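PDB 6XI3: large adhesion protein (Lap) involved in biofilm formation from Marinobacter hydrocarbonoclasticus, which is an RTX adhesin involved in biofilm formation, whose tandem calcium-binding repeats probably extend it from the cell toward its target. Local coordinates for residues V32-V37 against A44-T49; V59-T64 against V71-T76. One frame throughout, in Å; residues are numbered along the deposited sequence.

Contact 1 of 2, residues V32-V37 against A44-T49; sequences VSLDTV and ANLSGT. With EDO (1,2-ethanediol), chain K.
Asp35 reaches across to Ser47, and its carboxylate is gripped by two serines, one on each strand. Ser47 OG donates to the syn lone pair of Asp35 OD2 at 2.6 Å, while Ser33 OG, from Asp35's own strand, donates to OD1 at 2.9 Å and lies 28° out of the carboxylate plane. Both serine hydroxyls sit between backbone N and carbonyl carbon (chi1 56° in each), and with one donor on either oxygen the rotation of the carboxylate is fixed. Strands 29-38 and 43-51 form a beta hairpin of an Ig-like sandwich, its first strand outermost in the sheet, and their register shifts by one residue at a classic beta bulge, consistent with Asp35 leaning over the neighbouring strand. Asp35 N (2.8 Å) and Thr36 N (3.3 Å) both bond to Asn45 O, approaching from the same face of its carbonyl plane. Thr36 O takes Asn45 N in return, and on the Val32 side of the bulge Ser33 and Ser47 exchange a pair of backbone bonds. The Asn45 amide crosses beside Thr36, with OD1 held by Gly87 N and by a water. On the sandwich-facing side, Leu34 CD1 presses on Leu46 CD2 at 3.5 Å and on Ala44 CB at 3.8 Å.

Contact 2 of 2, residues V59-T64 against V71-T76; sequences VAITIT and VNAIAT
Ile61 and Ala73 stand opposite each other in the middle of a regular antiparallel ladder, their CB atoms 4.2 Å apart. This is the packed face: Ile63 meets Val71 at the same CB-CB distance, and Leu85 of strand 82-89 covers both Ile61 and Ala73. In Ile61, CG1 anti to the carbonyl carbon (chi1 -73°) leads CD1 toward Ala75 CB, while CG2, anti to the backbone N, is left to meet Leu46 of the facing sheet. The reverse face is looser and largely solvent-facing. There Thr62 and Asn72 lie side by side, Thr62 CG2 touching Asn72 OD1 at 3.4 Å, and a water donates both to that OD1 and to Ile61 O, bridging side chain and backbone. Ile74 also belongs to this outer face, its CG1 running 3.7 Å from Val59 O. Six backbone bonds join the strands. Val71 N to Ile63 O is short (2.7 Å) and lies in the carbonyl plane, whereas Ile61 N approaches Ala73 O from 42° above its plane. The chemistry thus divides by face: aliphatic side chains line the inner side of this hairpin, with 70-76 as the outermost strand, and on the outer side the Asn72 amide and a backbone carbonyl are hydrated together.

Followed from the N terminus, the chain first turns back on itself at contact 1, where a short connection between 29-38 and 43-51 is closed, and then again at contact 2, where 58-64 and 70-76 form a second hairpin. The two closures are in series, neither enclosing nor crossing the other. They belong to opposing sheets of the first modelled Ig-like domain: contact 1 to the sheet completed by strand 82-89, contact 2 to the four-stranded one that continues through 96-105 and 111-120. After strand 43-51 a short connection leads to 58-64, carrying the chain between sheets. The centres of contacts 1 and 2 lie about 11 Å apart, and Leu46 CD1 meets Ile61 CG2 at 3.8 Å across the interior.

Contact 1 of 2, residues V32-V37 against A44-T49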
loop_
_atom_site.group_PDB
_atom_site.type_symbol
_atom_site.label_atom_id
_atom_site.label_comp_id
_atom_site.label_asym_id
_atom_site.label_seq_id
_atom_site.Cartn_x
_atom_site.Cartn_y
_atom_site.Cartn_z
ATOM N N VAL A 32 59.877 20.705 16.055
ATOM C CA VAL A 32 59.179 19.574 16.705
ATOM C C VAL A 32 58.637 18.676 15.589
ATOM O O VAL A 32 58.249 19.208 14.557
ATOM C CB VAL A 32 58.094 20.099 17.655
ATOM C CG1 VAL A 32 56.939 20.755 16.895
ATOM C CG2 VAL A 32 57.605 19.017 18.595
ATOM N N SER A 33 58.649 17.356 15.776
ATOM C CA SER A 33 57.999 16.406 14.845
ATOM C C SER A 33 57.136 15.487 15.675
ATOM O O SER A 33 57.536 15.182 16.791
ATOM C CB SER A 33 58.966 15.629 13.977
ATOM O OG SER A 33 59.893 14.954 14.780
ATOM N N LEU A 34 55.987 15.106 15.114
ATOM C CA LEU A 34 55.129 14.042 15.671
ATOM C C LEU A 34 55.545 12.753 14.956
ATOM O O LEU A 34 55.234 12.613 13.787
ATOM C CB LEU A 34 53.679 14.442 15.435
ATOM C CG LEU A 34 52.637 13.409 15.840
ATOM C CD1 LEU A 34 52.675 13.130 17.339
ATOM C CD2 LEU A 34 51.267 13.895 15.421
ATOM N N ASP A 35 56.315 11.900 15.620
ATOM C CA ASP A 35 56.965 10.740 14.964
ATOM C C ASP A 35 55.978 9.595 14.823
ATOM O O ASP A 35 56.013 8.935 13.788
ATOM C CB ASP A 35 58.183 10.299 15.737
ATOM C CG ASP A 35 59.177 11.444 15.792
ATOM O OD1 ASP A 35 59.345 12.107 14.758
ATOM O OD2 ASP A 35 59.748 11.648 16.846
ATOM N N THR A 36 55.155 9.349 15.828
ATOM C CA THR A 36 54.176 8.238 15.754
ATOM C C THR A 36 52.947 8.605 16.571
ATOM O O THR A 36 53.071 9.239 17.614
ATOM C CB THR A 36 54.724 6.875 16.219
ATOM O OG1 THR A 36 54.672 6.813 17.639
ATOM C CG2 THR A 36 56.138 6.559 15.793
ATOM N N VAL A 37 51.794 8.210 16.066
ATOM C CA VAL A 37 50.532 8.173 16.834
ATOM C C VAL A 37 50.147 6.703 16.865
ATOM O O VAL A 37 49.986 6.111 15.750
ATOM C CB VAL A 37 49.428 9.010 16.180
ATOM C CG1 VAL A 37 48.090 8.829 16.885
ATOM C CG2 VAL A 37 49.820 10.466 16.103
ATOM N N ALA A 44 51.475 9.074 21.821
ATOM C CA ALA A 44 52.245 9.682 20.726
ATOM C C ALA A 44 53.700 9.762 21.148
ATOM O O ALA A 44 53.986 9.913 22.351
ATOM C CB ALA A 44 51.705 11.050 20.400
ATOM N N ASN A 45 54.562 9.732 20.151
ATOM C CA ASN A 45 56.018 9.955 20.307
ATOM C C ASN A 45 56.356 11.216 19.524
ATOM O O ASN A 45 55.899 11.343 18.320
ATOM C CB ASN A 45 56.850 8.761 19.849
ATOM C CG ASN A 45 56.452 7.448 20.493
ATOM O OD1 ASN A 45 55.729 7.419 21.501
ATOM N ND2 ASN A 45 56.976 6.361 19.928
ATOM N N LEU A 46 57.081 12.112 20.201
ATOM C CA LEU A 46 57.524 13.432 19.693
ATOM C C LEU A 46 59.043 13.495 19.792
ATOM O O LEU A 46 59.587 12.947 20.757
ATOM C CB LEU A 46 56.992 14.534 20.609
ATOM C CG LEU A 46 55.515 14.500 20.917
ATOM C CD1 LEU A 46 55.205 15.471 22.026
ATOM C CD2 LEU A 46 54.725 14.843 19.676
ATOM N N SER A 47 59.663 14.279 18.928
ATOM C CA SER A 47 61.082 14.668 19.063
ATOM C C SER A 47 61.297 16.068 18.485
ATOM O O SER A 47 60.400 16.618 17.811
ATOM C CB SER A 47 61.984 13.633 18.419
ATOM O OG SER A 47 61.635 13.422 17.059
ATOM N N GLY A 48 62.463 16.640 18.748
ATOM C CA GLY A 48 62.880 17.834 18.000
ATOM C C GLY A 48 64.336 18.158 18.221
ATOM O O GLY A 48 65.100 17.323 18.831
ATOM N N THR A 49 64.692 19.332 17.737
ATOM C CA THR A 49 66.061 19.891 17.748
ATOM C C THR A 49 65.961 21.340 18.187
ATOM O O THR A 49 64.898 21.965 17.992
ATOM C CB THR A 49 66.726 19.784 16.365
ATOM O OG1 THR A 49 65.971 20.627 15.486
ATOM C CG2 THR A 49 66.765 18.359 15.856
HETATM C C1 EDO K . 56.744 20.009 11.567
HETATM O O1 EDO K . 56.894 18.590 11.527
HETATM C C2 EDO K . 57.543 20.691 12.658
HETATM O O2 EDO K . 58.937 20.874 12.367
HETATM O O HOH W 1 53.353 6.185 20.708
#

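Contact 2 of 2, residues V59-T64 against V71-T76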
loop_
_atom_site.group_PDB
_atom_site.type_symbol
_atom_site.label_atom_id
_atom_site.label_comp_id
_atom_site.label_asym_id
_atom_site.label_seq_id
_atom_site.Cartn_x
_atom_site.Cartn_y
_atom_site.Cartn_z
ATOM N N VAL A 59 61.526 22.338 26.800
ATOM C CA VAL A 59 60.590 22.581 25.679
ATOM C C VAL A 59 59.187 22.288 26.187
ATOM O O VAL A 59 58.956 21.170 26.627
ATOM C CB VAL A 59 60.903 21.719 24.457
ATOM C CG1 VAL A 59 59.940 22.033 23.330
ATOM C CG2 VAL A 59 62.341 21.862 24.005
ATOM N N ALA A 60 58.311 23.288 26.176
ATOM C CA ALA A 60 56.888 23.121 26.555
ATOM C C ALA A 60 56.149 22.616 25.318
ATOM O O ALA A 60 56.436 23.063 24.171
ATOM C CB ALA A 60 56.291 24.416 27.047
ATOM N N ILE A 61 55.238 21.685 25.516
ATOM C CA ILE A 61 54.554 21.069 24.365
ATOM C C ILE A 61 53.066 21.097 24.655
ATOM O O ILE A 61 52.686 20.817 25.795
ATOM C CB ILE A 61 55.080 19.654 24.145
ATOM C CG1 ILE A 61 56.481 19.694 23.551
ATOM C CG2 ILE A 61 54.130 18.865 23.265
ATOM C CD1 ILE A 61 57.246 18.467 23.863
ATOM N N THR A 62 52.275 21.444 23.660
ATOM C CA THR A 62 50.810 21.210 23.716
ATOM C C THR A 62 50.431 20.302 22.552
ATOM O O THR A 62 51.030 20.387 21.436
ATOM C CB THR A 62 50.004 22.509 23.750
ATOM O OG1 THR A 62 50.295 23.102 22.487
ATOM C CG2 THR A 62 50.382 23.405 24.911
ATOM N N ILE A 63 49.488 19.417 22.825
ATOM C CA ILE A 63 48.825 18.622 21.767
ATOM C C ILE A 63 47.352 18.965 21.890
ATOM O O ILE A 63 46.804 18.740 22.978
ATOM C CB ILE A 63 49.089 17.125 21.923
ATOM C CG1 ILE A 63 50.560 16.854 22.245
ATOM C CG2 ILE A 63 48.609 16.426 20.656
ATOM C CD1 ILE A 63 50.896 15.403 22.303
ATOM N N THR A 64 46.799 19.560 20.836
ATOM C CA THR A 64 45.403 20.032 20.770
ATOM C C THR A 64 44.627 19.176 19.767
ATOM O O THR A 64 45.098 18.977 18.631
ATOM C CB THR A 64 45.351 21.517 20.376
ATOM O OG1 THR A 64 46.209 22.184 21.291
ATOM C CG2 THR A 64 43.966 22.113 20.430
ATOM N N VAL A 71 46.532 18.427 25.621
ATOM C CA VAL A 71 47.506 17.722 26.471
ATOM C C VAL A 71 48.707 18.660 26.636
ATOM O O VAL A 71 49.235 19.133 25.609
ATOM C CB VAL A 71 47.894 16.349 25.881
ATOM C CG1 VAL A 71 49.221 15.869 26.450
ATOM C CG2 VAL A 71 46.797 15.318 26.127
ATOM N N ASN A 72 49.164 18.827 27.872
ATOM C CA ASN A 72 50.392 19.593 28.203
ATOM C C ASN A 72 51.519 18.618 28.531
ATOM O O ASN A 72 51.276 17.712 29.336
ATOM C CB ASN A 72 50.164 20.534 29.381
ATOM C CG ASN A 72 49.307 21.702 28.957
ATOM O OD1 ASN A 72 49.744 22.541 28.172
ATOM N ND2 ASN A 72 48.053 21.672 29.374
ATOM N N ALA A 73 52.690 18.831 27.933
ATOM C CA ALA A 73 53.905 18.032 28.189
ATOM C C ALA A 73 55.136 18.941 28.238
ATOM O O ALA A 73 55.048 20.138 27.894
ATOM C CB ALA A 73 54.054 16.945 27.155
ATOM N N ILE A 74 56.231 18.384 28.727
ATOM C CA ILE A 74 57.519 19.116 28.866
ATOM C C ILE A 74 58.639 18.118 28.628
ATOM O O ILE A 74 58.554 16.944 29.113
ATOM C CB ILE A 74 57.597 19.821 30.234
ATOM C CG1 ILE A 74 58.708 20.866 30.307
ATOM C CG2 ILE A 74 57.718 18.813 31.352
ATOM C CD1 ILE A 74 58.498 21.862 31.430
ATOM N N ALA A 75 59.675 18.570 27.946
ATOM C CA ALA A 75 60.873 17.753 27.675
ATOM C C ALA A 75 62.125 18.540 28.008
ATOM O O ALA A 75 62.058 19.778 27.926
ATOM C CB ALA A 75 60.901 17.363 26.226
ATOM N N THR A 76 63.242 17.850 28.262
ATOM C CA THR A 76 64.539 18.531 28.515
ATOM C C THR A 76 65.442 18.465 27.266
ATOM O O THR A 76 65.616 17.404 26.645
ATOM C CB THR A 76 65.201 18.026 29.791
ATOM O OG1 THR A 76 64.426 18.413 30.932
ATOM C CG2 THR A 76 66.613 18.564 29.921
HETATM O O HOH W 2 52.568 22.717 27.956
#